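Local coordinates for protein glycerol kinase, putative (Plasmodium falciparum, PDB 2W40) that probably transfers the terminal phosphate of ATP to glycerol, yielding sn-glycerol 3-phosphate in the single step of the glycerol kinase pathway, at residues 83-88 with 248-253; 181-186 with 243-248. One frame throughout, in Å; residues are numbered along the deposited sequence.

Overall arrangement
Both contacts lie within the N-terminal domain of this FGGY kinase, their centres about 8 Å apart. Along the chain the order is 83-88, 181-186, 243-248 and 248-253, so interaction 2 falls between the two halves of interaction 1. Strands 74-83 and 241-247 are parallel neighbours in the six-stranded mixed sheet; the first runs into loop 83-88, the second into helix 248-255 at Asp248, which both contacts share. Interaction 1 gathers these two ends around glycerol near the centre of the chain. Interaction 2 lies about 12 Å from that centre and ties short helix 184-187 to the end of the strand that leads into Asp248 of the glycerol site. Asn83 ND2 probably hydrogen-bonds Asn186 OD1, linking the two.

Interaction 1 of 2, residues 83-88 with 248-253; sequences NQRETV and DQQSAC. With GOL (glycerol), chain B.
Arg85 sets CG beside its backbone N (chi1 -60°) and then bends at chi3, which swings the guanidinium alongside the bound glycerol, while Asp248 holds CG in the crowded position between backbone N and carbonyl carbon (chi1 63°). Together they build the glycerol site of this FGGY kinase, from the loop after strand 74-83 and the first turn of helix 248-255. The carboxylate takes two hydroxyls: glycerol O2 donates to Asp248 OD1 at 2.5 Å, and glycerol O1 donates to Asp248 OD2 at 2.6 Å. O2 is gripped three ways, since Arg85 N also gives it a nearly straight bond of 2.9 Å and Arg85 NE adds another just as straight. At the far end of the ligand, O3 accepts from Arg85 NH2 and donates to Glu86 OE1 at 2.6 Å. Gln249 NE2 donates to glycerol O1, and the hydroxyl of Tyr137 is also hydrogen-bonded to the ligand.

Arginine and aspartate are thus joined mainly through O2. Their direct approach, Arg85 NE to Asp248 OD1 at 3.6 Å, is a long salt bridge of charges alone, because OD1 lies well out of the guanidinium plane and no N-H points at it. Gln249 CB sits over the centre of one guanidinium face, and Glu86 OE2, itself paired with Arg189, lies over the opposite face toward the rim. A backbone bond joins the two segments: Asp248 N donates to Asn83 O at 3.0 Å. Gln250 NE2 is hydrogen-bonded to Ile293 O. Arg85 NH1 forms a salt bridge with Glu308 and also donates to Gln250 OE1 at 3.0 Å, approaching from above the plane of that carbonyl.

Interaction 2 of 2, residues 181-186 with 243-248; sequences YTDVTN and TGCIGD
An N-cap at the junction of strand 181-183 and helix 184-187 faces the last residues of strand 241-247, where that strand gives way to helix 248-255. The two strands belong to different sheets; their short segments cross at -63°, and side chains of the cap meet strand backbone. Asp183, the capping residue, turns CG into the crowded position between its backbone N and carbonyl carbon, which brings the carboxylate to the backbone N-H groups of the first turn. Its OD2 accepts from Asn186 N at 3.3 Å, from above the carboxylate plane, and weakly from Thr185 N. On the syn side the same oxygen takes the hydroxyl of Thr185, with a very short OG1 to OD2 distance of 2.5 Å. The other oxygen, Asp183 OD1, uses its syn lone pair to receive Asn186 ND2 at 2.8 Å, the acceptor lying nearly in the amide plane.

Thr185 carries the contact across. Its chi1 of 70° puts OG1 in the crowded position, facing the strand, and Gly247 N donates to Thr185 OG1 at 2.8 Å along an almost perfectly straight line (177°). Ile246 CG1 packs beside that hydroxyl, 3.5 Å from Thr185 OG1. Farther back, Cys245 O comes within 3.3 Å of Asp183 CG; Asn222 ND2 bonds that carbonyl and, weakly, Asp183 OD2.

The threonine hydroxyl therefore works as a relay, accepting from the N-H of Gly247, the residue at the N-cap position of the next helix, and donating to Asp183; so many donors around one buried carboxylate probably keep it ionised.

Interaction 1 of 2, residues 83-88 with 248-253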
loop_
_atom_site.group_PDB
_atom_site.type_symbol
_atom_site.label_atom_id
_atom_site.label_comp_id
_atom_site.label_asym_id
_atom_site.label_seq_id
_atom_site.Cartn_x
_atom_site.Cartn_y
_atom_site.Cartn_z
ATOM N N ASN C 83 -19.650 11.472 23.259
ATOM C CA ASN C 83 -18.212 11.176 23.210
ATOM C C ASN C 83 -17.886 9.875 22.552
ATOM O O ASN C 83 -18.690 8.958 22.543
ATOM C CB ASN C 83 -17.719 11.009 24.671
ATOM C CG ASN C 83 -18.502 9.891 25.414
ATOM O OD1 ASN C 83 -19.691 10.085 25.768
ATOM N ND2 ASN C 83 -17.793 8.722 25.751
ATOM N N GLN C 84 -16.690 9.820 21.979
ATOM C CA GLN C 84 -16.058 8.593 21.557
ATOM C C GLN C 84 -16.120 7.612 22.766
ATOM O O GLN C 84 -15.727 7.975 23.911
ATOM C CB GLN C 84 -14.585 8.880 21.191
ATOM C CG GLN C 84 -13.785 9.666 22.205
ATOM C CD GLN C 84 -12.263 9.479 22.122
ATOM O OE1 GLN C 84 -11.779 8.409 21.747
ATOM N NE2 GLN C 84 -11.525 10.492 22.570
ATOM N N ARG C 85 -16.636 6.429 22.511
ATOM C CA ARG C 85 -16.875 5.436 23.527
ATOM C C ARG C 85 -15.547 4.617 23.765
ATOM O O ARG C 85 -14.606 4.765 22.964
ATOM C CB ARG C 85 -18.007 4.565 23.107
ATOM C CG ARG C 85 -19.332 5.337 22.889
ATOM C CD ARG C 85 -20.480 4.499 22.219
ATOM N NE ARG C 85 -19.977 4.020 20.957
ATOM C CZ ARG C 85 -20.518 3.029 20.247
ATOM N NH1 ARG C 85 -21.688 2.506 20.617
ATOM N NH2 ARG C 85 -19.867 2.511 19.217
ATOM N N GLU C 86 -15.558 3.746 24.793
ATOM C CA GLU C 86 -14.549 2.741 25.118
ATOM C C GLU C 86 -13.210 3.328 25.603
ATOM O O GLU C 86 -12.579 2.795 26.475
ATOM C CB GLU C 86 -14.306 1.752 24.012
ATOM C CG GLU C 86 -15.519 0.895 23.595
ATOM C CD GLU C 86 -16.356 1.499 22.468
ATOM O OE1 GLU C 86 -15.862 2.406 21.750
ATOM O OE2 GLU C 86 -17.514 1.050 22.257
ATOM N N THR C 87 -12.797 4.401 24.974
ATOM C CA THR C 87 -11.585 5.125 25.338
ATOM C C THR C 87 -11.652 5.353 26.853
ATOM O O THR C 87 -12.674 5.746 27.398
ATOM C CB THR C 87 -11.557 6.451 24.603
ATOM O OG1 THR C 87 -11.455 6.162 23.197
ATOM C CG2 THR C 87 -10.361 7.329 25.075
ATOM N N VAL C 88 -10.508 5.087 27.512
ATOM C CA VAL C 88 -10.489 5.039 28.997
ATOM C C VAL C 88 -9.282 5.849 29.524
ATOM O O VAL C 88 -8.162 5.809 28.964
ATOM C CB VAL C 88 -10.596 3.593 29.577
ATOM C CG1 VAL C 88 -9.365 2.804 29.174
ATOM C CG2 VAL C 88 -10.819 3.608 31.088
ATOM N N ASP C 248 -21.519 8.454 21.724
ATOM C CA ASP C 248 -21.701 9.078 20.433
ATOM C C ASP C 248 -22.581 8.329 19.484
ATOM O O ASP C 248 -23.520 8.965 18.880
ATOM C CB ASP C 248 -20.420 9.638 19.804
ATOM C CG ASP C 248 -19.323 8.578 19.483
ATOM O OD1 ASP C 248 -19.554 7.380 19.667
ATOM O OD2 ASP C 248 -18.209 9.006 19.054
ATOM N N GLN C 249 -22.369 7.020 19.359
ATOM C CA GLN C 249 -23.123 6.282 18.291
ATOM C C GLN C 249 -24.625 6.157 18.727
ATOM O O GLN C 249 -25.538 6.146 17.882
ATOM C CB GLN C 249 -22.487 4.984 17.977
ATOM C CG GLN C 249 -21.068 5.127 17.390
ATOM C CD GLN C 249 -20.989 6.206 16.295
ATOM O OE1 GLN C 249 -21.875 6.174 15.390
ATOM N NE2 GLN C 249 -20.073 7.196 16.406
ATOM N N GLN C 250 -24.887 5.951 20.031
ATOM C CA GLN C 250 -26.244 6.004 20.572
ATOM C C GLN C 250 -26.838 7.407 20.439
ATOM O O GLN C 250 -28.044 7.572 20.098
ATOM C CB GLN C 250 -26.213 5.513 22.034
ATOM C CG GLN C 250 -26.078 4.032 22.152
ATOM C CD GLN C 250 -24.680 3.520 22.413
ATOM O OE1 GLN C 250 -23.702 4.193 22.024
ATOM N NE2 GLN C 250 -24.562 2.238 22.975
ATOM N N SER C 251 -26.019 8.425 20.598
ATOM C CA SER C 251 -26.460 9.843 20.370
ATOM C C SER C 251 -27.021 9.993 18.958
ATOM O O SER C 251 -28.067 10.609 18.753
ATOM C CB SER C 251 -25.381 10.866 20.686
ATOM O OG SER C 251 -25.924 12.132 20.899
ATOM N N ALA C 252 -26.347 9.421 17.981
ATOM C CA ALA C 252 -26.766 9.471 16.609
ATOM C C ALA C 252 -28.098 8.748 16.367
ATOM O O ALA C 252 -28.905 9.142 15.461
ATOM C CB ALA C 252 -25.652 8.856 15.744
ATOM N N CYS C 253 -28.397 7.686 17.107
ATOM C CA CYS C 253 -29.733 7.030 17.155
ATOM C C CYS C 253 -30.830 7.985 17.595
ATOM O O CYS C 253 -31.886 8.038 16.977
ATOM C CB CYS C 253 -29.771 5.834 18.075
ATOM S SG CYS C 253 -28.660 4.487 17.583
HETATM C C1 GOL B . -16.230 6.300 18.096
HETATM O O1 GOL B . -17.106 7.294 17.519
HETATM C C2 GOL B . -17.056 5.273 18.717
HETATM O O2 GOL B . -17.677 5.727 19.907
HETATM C C3 GOL B . -16.173 4.025 19.035
HETATM O O3 GOL B . -16.940 2.957 19.484
#

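Interaction 2 of 2, residues 181-186 with 243-248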
loop_
_atom_site.group_PDB
_atom_site.type_symbol
_atom_site.label_atom_id
_atom_site.label_comp_id
_atom_site.label_asym_id
_atom_site.label_seq_id
_atom_site.Cartn_x
_atom_site.Cartn_y
_atom_site.Cartn_z
ATOM N N TYR C 181 -19.631 10.550 37.234
ATOM C CA TYR C 181 -20.790 9.968 36.644
ATOM C C TYR C 181 -20.477 9.374 35.303
ATOM O O TYR C 181 -19.632 9.829 34.582
ATOM C CB TYR C 181 -21.903 11.023 36.397
ATOM C CG TYR C 181 -22.513 11.622 37.615
ATOM C CD1 TYR C 181 -23.087 10.847 38.557
ATOM C CD2 TYR C 181 -22.661 12.985 37.724
ATOM C CE1 TYR C 181 -23.733 11.384 39.652
ATOM C CE2 TYR C 181 -23.302 13.551 38.821
ATOM C CZ TYR C 181 -23.838 12.735 39.787
ATOM O OH TYR C 181 -24.515 13.265 40.853
ATOM N N THR C 182 -21.289 8.398 34.961
ATOM C CA THR C 182 -21.410 7.924 33.599
ATOM C C THR C 182 -22.899 7.726 33.301
ATOM O O THR C 182 -23.754 8.040 34.108
ATOM C CB THR C 182 -20.605 6.597 33.305
ATOM O OG1 THR C 182 -20.488 6.411 31.878
ATOM C CG2 THR C 182 -21.176 5.378 34.045
ATOM N N ASP C 183 -23.139 7.306 32.092
ATOM C CA ASP C 183 -24.503 6.975 31.639
ATOM C C ASP C 183 -24.563 5.548 31.165
ATOM O O ASP C 183 -23.532 4.896 30.888
ATOM C CB ASP C 183 -24.978 7.926 30.571
ATOM C CG ASP C 183 -24.318 7.647 29.263
ATOM O OD1 ASP C 183 -23.226 8.207 29.016
ATOM O OD2 ASP C 183 -24.821 6.793 28.501
ATOM N N VAL C 184 -25.768 4.990 31.160
ATOM C CA VAL C 184 -25.935 3.574 30.823
ATOM C C VAL C 184 -25.367 3.144 29.453
ATOM O O VAL C 184 -24.894 2.010 29.282
ATOM C CB VAL C 184 -27.434 3.185 30.821
ATOM C CG1 VAL C 184 -28.089 3.160 32.198
ATOM C CG2 VAL C 184 -28.226 4.066 29.882
ATOM N N THR C 185 -25.364 4.012 28.464
ATOM C CA THR C 185 -24.776 3.692 27.155
ATOM C C THR C 185 -23.237 3.559 27.191
ATOM O O THR C 185 -22.705 2.528 26.741
ATOM C CB THR C 185 -25.233 4.604 26.011
ATOM O OG1 THR C 185 -24.681 5.936 26.158
ATOM C CG2 THR C 185 -26.779 4.618 25.957
ATOM N N ASN C 186 -22.561 4.526 27.837
ATOM C CA ASN C 186 -21.134 4.438 28.002
ATOM C C ASN C 186 -20.721 3.289 28.924
ATOM O O ASN C 186 -19.747 2.590 28.615
ATOM C CB ASN C 186 -20.575 5.761 28.513
ATOM C CG ASN C 186 -20.290 6.758 27.349
ATOM O OD1 ASN C 186 -19.399 6.514 26.528
ATOM N ND2 ASN C 186 -20.987 7.862 27.327
ATOM N N THR C 243 -27.090 18.261 31.568
ATOM C CA THR C 243 -28.369 17.570 31.713
ATOM C C THR C 243 -28.610 16.412 30.746
ATOM O O THR C 243 -29.656 15.728 30.792
ATOM C CB THR C 243 -29.524 18.583 31.575
ATOM O OG1 THR C 243 -29.473 19.188 30.269
ATOM C CG2 THR C 243 -29.390 19.668 32.623
ATOM N N GLY C 244 -27.659 16.158 29.848
ATOM C CA GLY C 244 -27.728 14.977 29.045
ATOM C C GLY C 244 -26.370 14.429 28.756
ATOM O O GLY C 244 -25.431 15.163 28.631
ATOM N N CYS C 245 -26.274 13.105 28.705
ATOM C CA CYS C 245 -25.045 12.408 28.428
ATOM C C CYS C 245 -25.279 11.085 27.827
ATOM O O CYS C 245 -26.085 10.322 28.325
ATOM C CB CYS C 245 -24.343 12.205 29.730
ATOM S SG CYS C 245 -22.611 11.541 29.628
ATOM N N ILE C 246 -24.588 10.796 26.744
ATOM C CA ILE C 246 -24.805 9.558 25.958
ATOM C C ILE C 246 -23.545 9.284 25.107
ATOM O O ILE C 246 -22.897 10.246 24.667
ATOM C CB ILE C 246 -26.102 9.689 25.092
ATOM C CG1 ILE C 246 -26.461 8.390 24.449
ATOM C CG2 ILE C 246 -25.915 10.872 24.073
ATOM C CD1 ILE C 246 -27.958 8.260 24.005
ATOM N N GLY C 247 -23.240 8.003 24.862
ATOM C CA GLY C 247 -22.223 7.596 23.930
ATOM C C GLY C 247 -22.558 8.078 22.485
ATOM O O GLY C 247 -23.718 8.209 22.114
ATOM N N ASP C 248 -21.519 8.454 21.724
ATOM C CA ASP C 248 -21.701 9.078 20.433
ATOM C C ASP C 248 -22.581 8.329 19.484
ATOM O O ASP C 248 -23.520 8.965 18.880
ATOM C CB ASP C 248 -20.420 9.638 19.804
ATOM C CG ASP C 248 -19.323 8.578 19.483
ATOM O OD1 ASP C 248 -19.554 7.380 19.667
ATOM O OD2 ASP C 248 -18.209 9.006 19.054
#